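Local atomic coordinates of phosphonate monoester hydrolase (PDB entry 4UPK), a protein that is a hydrolase of the sulfatase family, with the alkaline phosphatase-like fold of that superfamily. Residues A[75-89]-A[341-353]. Sequence-based numbering, arbitrary orientation.
Sequences HYSVTNPCGPSRASI and LIVVTADHGEMLG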
loop_
_atom_site.group_PDB
_atom_site.type_symbol
_atom_site.label_atom_id
_atom_site.label_comp_id
_atom_site.label_asym_id
_atom_site.label_seq_id
_atom_site.Cartn_x
_atom_site.Cartn_y
_atom_site.Cartn_z
ATOM N N HIS A 75 -15.353 29.827 -20.591
ATOM C CA HIS A 75 -15.092 28.635 -19.792
ATOM C C HIS A 75 -15.500 27.360 -20.519
ATOM O O HIS A 75 -16.651 27.209 -20.938
ATOM C CB HIS A 75 -15.769 28.738 -18.421
ATOM C CG HIS A 75 -15.335 27.682 -17.459
ATOM N ND1 HIS A 75 -14.082 27.713 -16.872
ATOM C CD2 HIS A 75 -15.990 26.582 -17.031
ATOM C CE1 HIS A 75 -14.023 26.646 -16.092
ATOM N NE2 HIS A 75 -15.141 25.930 -16.160
ATOM N N TYR A 76 -14.539 26.428 -20.655
ATOM C CA TYR A 76 -14.743 25.194 -21.400
ATOM C C TYR A 76 -14.350 23.964 -20.637
ATOM O O TYR A 76 -13.345 23.962 -19.937
ATOM C CB TYR A 76 -13.967 25.256 -22.742
ATOM C CG TYR A 76 -14.487 26.314 -23.689
ATOM C CD1 TYR A 76 -14.094 27.645 -23.567
ATOM C CD2 TYR A 76 -15.388 25.994 -24.701
ATOM C CE1 TYR A 76 -14.659 28.646 -24.362
ATOM C CE2 TYR A 76 -15.919 26.986 -25.536
ATOM C CZ TYR A 76 -15.545 28.309 -25.361
ATOM O OH TYR A 76 -16.034 29.312 -26.170
ATOM N N SER A 77 -15.143 22.892 -20.801
ATOM C CA SER A 77 -14.827 21.576 -20.247
ATOM C C SER A 77 -13.578 21.070 -21.032
ATOM O O SER A 77 -13.513 21.291 -22.242
ATOM C CB SER A 77 -16.004 20.628 -20.457
ATOM O OG SER A 77 -15.679 19.352 -19.938
ATOM N N VAL A 78 -12.581 20.457 -20.361
ATOM C CA VAL A 78 -11.372 19.960 -21.034
ATOM C C VAL A 78 -11.572 18.561 -21.601
ATOM O O VAL A 78 -10.710 18.045 -22.319
ATOM C CB VAL A 78 -10.063 20.079 -20.201
ATOM C CG1 VAL A 78 -9.898 21.473 -19.622
ATOM C CG2 VAL A 78 -9.984 19.011 -19.105
ATOM N N THR A 79 -12.697 17.931 -21.268
ATOM C CA THR A 79 -12.996 16.598 -21.779
ATOM C C THR A 79 -14.450 16.259 -21.695
ATOM O O THR A 79 -15.201 16.968 -21.046
ATOM C CB THR A 79 -12.034 15.504 -21.262
ATOM O OG1 THR A 79 -12.238 14.306 -22.012
ATOM C CG2 THR A 79 -12.179 15.248 -19.794
ATOM N N ASN A 80 -14.830 15.155 -22.337
ATOM C CA ASN A 80 -16.186 14.648 -22.373
ATOM C C ASN A 80 -16.192 13.108 -22.570
ATOM O O ASN A 80 -15.211 12.543 -23.103
ATOM C CB ASN A 80 -16.962 15.339 -23.499
ATOM C CG ASN A 80 -17.912 16.385 -23.011
ATOM O OD1 ASN A 80 -18.695 16.143 -22.103
ATOM N ND2 ASN A 80 -17.926 17.532 -23.656
ATOM N N PRO A 81 -17.270 12.412 -22.126
ATOM C CA PRO A 81 -18.485 12.921 -21.464
ATOM C C PRO A 81 -18.367 13.088 -19.949
ATOM O O PRO A 81 -17.304 13.444 -19.458
ATOM C CB PRO A 81 -19.584 11.968 -21.954
ATOM C CG PRO A 81 -18.858 10.714 -22.442
ATOM C CD PRO A 81 -17.363 10.958 -22.309
ATOM N N CYS A 82 -19.485 12.905 -19.225
ATOM C CA CYS A 82 -19.641 13.062 -17.778
ATOM C C CYS A 82 -18.493 12.533 -16.930
ATOM O O CYS A 82 -17.941 13.310 -16.151
ATOM C CB CYS A 82 -20.987 12.510 -17.327
ATOM S SG CYS A 82 -21.762 11.423 -18.547
ATOM N N GLY A 83 -18.161 11.240 -17.085
ATOM C CA GLY A 83 -17.091 10.569 -16.353
ATOM C C GLY A 83 -15.757 11.262 -16.571
ATOM O O GLY A 83 -15.243 11.899 -15.648
ATOM N N PRO A 84 -15.224 11.265 -17.816
ATOM C CA PRO A 84 -13.966 12.003 -18.083
ATOM C C PRO A 84 -13.992 13.478 -17.646
ATOM O O PRO A 84 -13.024 13.984 -17.051
ATOM C CB PRO A 84 -13.812 11.891 -19.607
ATOM C CG PRO A 84 -14.525 10.627 -19.954
ATOM C CD PRO A 84 -15.702 10.556 -19.021
ATOM N N SER A 85 -15.107 14.171 -17.942
ATOM C CA SER A 85 -15.285 15.575 -17.602
ATOM C C SER A 85 -15.373 15.833 -16.096
ATOM O O SER A 85 -14.921 16.874 -15.655
ATOM C CB SER A 85 -16.472 16.154 -18.343
ATOM O OG SER A 85 -16.434 17.561 -18.232
ATOM N N ARG A 86 -15.903 14.878 -15.314
ATOM C CA ARG A 86 -15.937 14.911 -13.843
ATOM C C ARG A 86 -14.547 14.587 -13.271
ATOM O O ARG A 86 -14.101 15.264 -12.344
ATOM C CB ARG A 86 -16.997 13.933 -13.298
ATOM C CG ARG A 86 -17.623 14.326 -11.973
ATOM C CD ARG A 86 -18.172 15.730 -11.941
ATOM N NE ARG A 86 -19.274 15.921 -12.880
ATOM C CZ ARG A 86 -20.554 15.956 -12.535
ATOM N NH1 ARG A 86 -20.914 15.757 -11.276
ATOM N NH2 ARG A 86 -21.482 16.190 -13.443
ATOM N N ALA A 87 -13.830 13.603 -13.880
ATOM C CA ALA A 87 -12.463 13.241 -13.488
ATOM C C ALA A 87 -11.475 14.443 -13.632
ATOM O O ALA A 87 -10.676 14.699 -12.746
ATOM C CB ALA A 87 -11.998 12.017 -14.255
ATOM N N SER A 88 -11.635 15.243 -14.669
ATOM C CA SER A 88 -10.832 16.449 -14.923
ATOM C C SER A 88 -11.103 17.573 -13.941
ATOM O O SER A 88 -10.167 18.219 -13.495
ATOM C CB SER A 88 -11.083 16.947 -16.349
ATOM O OG SER A 88 -10.325 16.227 -17.305
ATOM N N ILE A 89 -12.377 17.839 -13.640
ATOM C CA ILE A 89 -12.831 18.864 -12.689
ATOM C C ILE A 89 -12.359 18.535 -11.269
ATOM O O ILE A 89 -11.824 19.410 -10.564
ATOM C CB ILE A 89 -14.378 19.040 -12.791
ATOM C CG1 ILE A 89 -14.734 19.765 -14.106
ATOM C CG2 ILE A 89 -14.983 19.772 -11.566
ATOM C CD1 ILE A 89 -16.279 19.688 -14.591
ATOM N N LEU A 341 -16.799 30.413 -0.077
ATOM C CA LEU A 341 -16.342 30.361 -1.450
ATOM C C LEU A 341 -17.422 29.550 -2.175
ATOM O O LEU A 341 -17.608 28.352 -1.889
ATOM C CB LEU A 341 -14.954 29.679 -1.587
ATOM C CG LEU A 341 -14.476 29.363 -3.011
ATOM C CD1 LEU A 341 -14.255 30.642 -3.838
ATOM C CD2 LEU A 341 -13.241 28.522 -2.998
ATOM N N ILE A 342 -18.175 30.224 -3.058
ATOM C CA ILE A 342 -19.244 29.613 -3.839
ATOM C C ILE A 342 -18.748 29.406 -5.251
ATOM O O ILE A 342 -18.283 30.356 -5.888
ATOM C CB ILE A 342 -20.606 30.384 -3.776
ATOM C CG1 ILE A 342 -21.103 30.538 -2.304
ATOM C CG2 ILE A 342 -21.672 29.696 -4.661
ATOM C CD1 ILE A 342 -22.297 31.512 -2.092
ATOM N N VAL A 343 -18.796 28.153 -5.716
ATOM C CA VAL A 343 -18.390 27.799 -7.070
ATOM C C VAL A 343 -19.589 27.136 -7.751
ATOM O O VAL A 343 -20.069 26.086 -7.309
ATOM C CB VAL A 343 -17.107 26.920 -7.185
ATOM C CG1 VAL A 343 -16.707 26.745 -8.651
ATOM C CG2 VAL A 343 -15.941 27.480 -6.377
ATOM N N VAL A 344 -20.088 27.778 -8.814
ATOM C CA VAL A 344 -21.207 27.251 -9.587
ATOM C C VAL A 344 -20.746 27.100 -11.032
ATOM O O VAL A 344 -20.252 28.058 -11.638
ATOM C CB VAL A 344 -22.543 28.041 -9.453
ATOM C CG1 VAL A 344 -23.683 27.331 -10.198
ATOM C CG2 VAL A 344 -22.922 28.237 -7.988
ATOM N N THR A 345 -20.908 25.887 -11.571
ATOM C CA THR A 345 -20.541 25.556 -12.939
ATOM C C THR A 345 -21.415 24.400 -13.471
ATOM O O THR A 345 -22.246 23.858 -12.748
ATOM C CB THR A 345 -19.005 25.194 -12.987
ATOM O OG1 THR A 345 -18.546 25.221 -14.343
ATOM C CG2 THR A 345 -18.674 23.849 -12.320
ATOM N N ALA A 346 -21.185 24.018 -14.737
ATOM C CA ALA A 346 -21.722 22.825 -15.371
ATOM C C ALA A 346 -20.507 21.984 -15.767
ATOM O O ALA A 346 -19.437 22.542 -16.024
ATOM C CB ALA A 346 -22.568 23.166 -16.584
ATOM N N ASP A 347 -20.656 20.655 -15.773
ATOM C CA ASP A 347 -19.599 19.708 -16.130
ATOM C C ASP A 347 -19.244 19.750 -17.636
ATOM O O ASP A 347 -18.074 19.750 -18.002
ATOM C CB ASP A 347 -20.026 18.304 -15.699
ATOM C CG ASP A 347 -18.964 17.271 -15.902
ATOM O OD1 ASP A 347 -18.128 17.104 -15.001
ATOM O OD2 ASP A 347 -18.979 16.615 -16.954
ATOM N N HIS A 348 -20.262 19.803 -18.481
ATOM C CA HIS A 348 -20.209 19.836 -19.941
ATOM C C HIS A 348 -21.513 20.487 -20.423
ATOM O O HIS A 348 -22.399 20.805 -19.628
ATOM C CB HIS A 348 -20.095 18.394 -20.535
ATOM C CG HIS A 348 -21.124 17.448 -19.986
ATOM N ND1 HIS A 348 -20.841 16.633 -18.912
ATOM C CD2 HIS A 348 -22.431 17.310 -20.303
ATOM C CE1 HIS A 348 -21.980 16.037 -18.597
ATOM N NE2 HIS A 348 -22.958 16.392 -19.427
ATOM N N GLY A 349 -21.596 20.660 -21.738
ATOM C CA GLY A 349 -22.743 21.209 -22.422
ATOM C C GLY A 349 -23.635 20.141 -23.024
ATOM O O GLY A 349 -23.585 18.964 -22.654
ATOM N N GLU A 350 -24.475 20.575 -23.956
ATOM C CA GLU A 350 -25.516 19.785 -24.587
ATOM C C GLU A 350 -25.755 20.406 -25.950
ATOM O O GLU A 350 -25.987 21.606 -26.002
ATOM C CB GLU A 350 -26.801 19.920 -23.715
ATOM C CG GLU A 350 -28.069 19.286 -24.262
ATOM C CD GLU A 350 -27.913 17.910 -24.868
ATOM O OE1 GLU A 350 -27.470 17.002 -24.140
ATOM O OE2 GLU A 350 -28.121 17.763 -26.093
ATOM N N MET A 351 -25.697 19.608 -27.045
ATOM C CA MET A 351 -25.957 20.124 -28.412
ATOM C C MET A 351 -27.377 20.641 -28.583
ATOM O O MET A 351 -27.572 21.689 -29.195
ATOM C CB MET A 351 -25.587 19.108 -29.491
ATOM C CG MET A 351 -24.090 18.893 -29.590
ATOM S SD MET A 351 -23.094 20.392 -29.839
ATOM C CE MET A 351 -23.596 20.865 -31.546
ATOM N N LEU A 352 -28.361 19.933 -27.999
ATOM C CA LEU A 352 -29.775 20.306 -27.972
ATOM C C LEU A 352 -30.402 20.501 -29.377
ATOM O O LEU A 352 -31.236 21.387 -29.593
ATOM C CB LEU A 352 -29.955 21.534 -27.061
ATOM C CG LEU A 352 -31.246 21.629 -26.286
ATOM C CD1 LEU A 352 -31.284 20.612 -25.163
ATOM C CD2 LEU A 352 -31.449 23.043 -25.760
ATOM N N GLY A 353 -29.992 19.647 -30.316
ATOM C CA GLY A 353 -30.506 19.701 -31.679
ATOM C C GLY A 353 -29.608 20.479 -32.613
ATOM O O GLY A 353 -29.762 20.381 -33.832
HETATM O O HOH W 1 -16.217 23.375 -15.284
#
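D347 and H348, just past the end of strand 340-346, lie against the first turns of helix 82-91 and the loop before it; the CA atoms of S77 and H348 are 5.7 Å apart, those of S85 and D347 6.2 Å. D347 is the most heavily covered residue; both its carboxylate and its backbone O are engaged. CG stands anti to the backbone N (chi1 -175°), which turns the carboxylate to the helix. R86 NE forms a salt bridge with D347 OD1 at 2.7 Å, reaching it from above the carboxylate plane. The R86 chain is bent at chi2 and chi3 to bring NE there, and its NH2 makes a second salt bridge with D42. D347 OD2 accepts a hydrogen bond from H348 ND1 at 2.7 Å through its anti lone pair. This bond, with that of H348 NE2 to Q43, holds the ring's rotation. S85 OG donates to D347 O at 2.7 Å, from above the carbonyl plane. I89 CD1 lies 3.2 Å from D347 OD1. N80 OD1 lies 3.1 Å from H348 CB, the amide and ring planes 60° apart. The N80 side chain has its main polar partner in A367, while OD1 is buried without a hydrogen-bond partner. Nearer the strand, a water joins H75 NE2 to T345 OG1, while H75 ND1 is hydrogen-bonded to T389 OG1, and T345 OG1 to P371 O. The motif is a buried His-carboxylate pair at the C-terminal end of a central-sheet strand, within an alkaline phosphatase-like sulfatase fold.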